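Local coordinates for protein hypothetical methylmalonyl-CoA decarboxylase alpha subunit (Sulfolobus tokodaii, PDB 1X0U) that is of unknown function but belongs to the carboxyl transferase family, has a crotonase-type fold and assembles from six copies of the chain, at residues L121-G126 with V158-V163. Numbering follows the deposited sequence.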
loop_
_atom_site.group_PDB
_atom_site.type_symbol
_atom_site.label_atom_id
_atom_site.label_comp_id
_atom_site.label_asym_id
_atom_site.label_seq_id
_atom_site.Cartn_x
_atom_site.Cartn_y
_atom_site.Cartn_z
ATOM N N LEU A 121 8.442 13.847 -19.415
ATOM C CA LEU A 121 8.196 14.989 -18.554
ATOM C C LEU A 121 6.699 15.120 -18.262
ATOM O O LEU A 121 6.295 15.317 -17.115
ATOM C CB LEU A 121 8.725 16.267 -19.201
ATOM C CG LEU A 121 10.243 16.464 -19.150
ATOM C CD1 LEU A 121 10.658 17.665 -19.986
ATOM C CD2 LEU A 121 10.667 16.650 -17.697
ATOM N N ALA A 122 5.884 14.995 -19.300
ATOM C CA ALA A 122 4.444 15.115 -19.134
ATOM C C ALA A 122 3.933 14.030 -18.194
ATOM O O ALA A 122 2.971 14.233 -17.458
ATOM C CB ALA A 122 3.741 15.021 -20.496
ATOM N N LEU A 123 4.585 12.876 -18.220
ATOM C CA LEU A 123 4.190 11.778 -17.356
ATOM C C LEU A 123 4.620 12.053 -15.910
ATOM O O LEU A 123 3.905 11.705 -14.964
ATOM C CB LEU A 123 4.805 10.473 -17.854
ATOM C CG LEU A 123 4.062 9.203 -17.444
ATOM C CD1 LEU A 123 2.596 9.286 -17.903
ATOM C CD2 LEU A 123 4.752 7.991 -18.068
ATOM N N LYS A 124 5.780 12.680 -15.739
ATOM C CA LYS A 124 6.271 12.991 -14.394
ATOM C C LYS A 124 5.442 14.065 -13.690
ATOM O O LYS A 124 5.203 13.974 -12.485
ATOM C CB LYS A 124 7.729 13.461 -14.428
ATOM C CG LYS A 124 8.764 12.388 -14.714
ATOM C CD LYS A 124 10.170 12.915 -14.388
ATOM C CE LYS A 124 11.252 11.981 -14.892
ATOM N NZ LYS A 124 10.977 10.585 -14.462
ATOM N N VAL A 125 5.015 15.084 -14.434
ATOM C CA VAL A 125 4.243 16.176 -13.837
ATOM C C VAL A 125 2.720 16.056 -14.002
ATOM O O VAL A 125 1.963 16.881 -13.478
ATOM C CB VAL A 125 4.690 17.548 -14.395
ATOM C CG1 VAL A 125 6.182 17.779 -14.100
ATOM C CG2 VAL A 125 4.413 17.631 -15.885
ATOM N N GLY A 126 2.277 15.040 -14.735
ATOM C CA GLY A 126 0.852 14.850 -14.932
ATOM C C GLY A 126 0.204 15.865 -15.853
ATOM O O GLY A 126 -0.816 16.466 -15.511
ATOM N N VAL A 158 1.916 3.853 -24.444
ATOM C CA VAL A 158 1.302 2.805 -23.641
ATOM C C VAL A 158 1.412 3.093 -22.142
ATOM O O VAL A 158 0.436 2.955 -21.409
ATOM C CB VAL A 158 1.940 1.436 -23.959
ATOM C CG1 VAL A 158 1.444 0.371 -22.997
ATOM C CG2 VAL A 158 1.608 1.046 -25.389
ATOM N N MET A 159 2.592 3.502 -21.688
ATOM C CA MET A 159 2.778 3.808 -20.269
ATOM C C MET A 159 1.882 4.964 -19.841
ATOM O O MET A 159 1.419 5.013 -18.704
ATOM C CB MET A 159 4.228 4.206 -19.979
ATOM C CG MET A 159 5.266 3.132 -20.258
ATOM S SD MET A 159 5.043 1.623 -19.294
ATOM C CE MET A 159 4.373 0.511 -20.547
ATOM N N ALA A 160 1.659 5.904 -20.757
ATOM C CA ALA A 160 0.851 7.078 -20.467
ATOM C C ALA A 160 -0.633 6.824 -20.675
ATOM O O ALA A 160 -1.477 7.613 -20.236
ATOM C CB ALA A 160 1.305 8.252 -21.348
ATOM N N SER A 161 -0.947 5.717 -21.338
ATOM C CA SER A 161 -2.325 5.379 -21.636
ATOM C C SER A 161 -3.196 5.272 -20.386
ATOM O O SER A 161 -2.989 4.409 -19.523
ATOM C CB SER A 161 -2.377 4.082 -22.430
ATOM O OG SER A 161 -3.679 3.872 -22.943
ATOM N N GLY A 162 -4.171 6.169 -20.299
ATOM C CA GLY A 162 -5.073 6.179 -19.164
ATOM C C GLY A 162 -4.494 6.910 -17.971
ATOM O O GLY A 162 -5.059 6.846 -16.888
ATOM N N VAL A 163 -3.371 7.603 -18.169
ATOM C CA VAL A 163 -2.717 8.357 -17.098
ATOM C C VAL A 163 -2.780 9.856 -17.403
ATOM O O VAL A 163 -3.094 10.673 -16.542
ATOM C CB VAL A 163 -1.231 7.944 -16.956
ATOM C CG1 VAL A 163 -0.584 8.700 -15.800
ATOM C CG2 VAL A 163 -1.124 6.434 -16.763
#
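L123 and A160 bring their backbones closest, with CA atoms 6.6 Å apart, where the last turns of helices 109-125 and 144-160 lie side by side and the second helix gives way to a tight turn. The contact illustrates how one branched side chain can bridge a helix end and the residue that closes the turn after it. L123 has its CG anti to the backbone N (chi1 -156°), which carries the fork of the side chain across to the other segment, and its two methyls divide the work. CD1 sits against A160, 3.8 Å from both its CA and its CB, and also meets V163 CG1 at 3.9 Å. CD2 goes to the helix, approaching M159 CB at 4.3 Å, while the M159 thioether turns off from the first helix and the residue packs on A395 of a second subunit.

V163 is delivered by a type II turn: its N bonds to A160 O at 2.8 Å, with S161 and G162 at the corners and positive phi at G162. This reversal puts A160 and V163 together around the same CD1 methyl. I164 of the same chain and Y513 of the second subunit also pack on L123, while K515 of that subunit hydrogen-bonds S161 O.

No hydrogen bond or salt bridge crosses between 121-126 and 158-163, and all four touching residues are buried. The contact is therefore purely apolar, resting on shape and methyl packing, and it joins two helices that link successive parallel strands of one sheet, close to where other subunits pack on them.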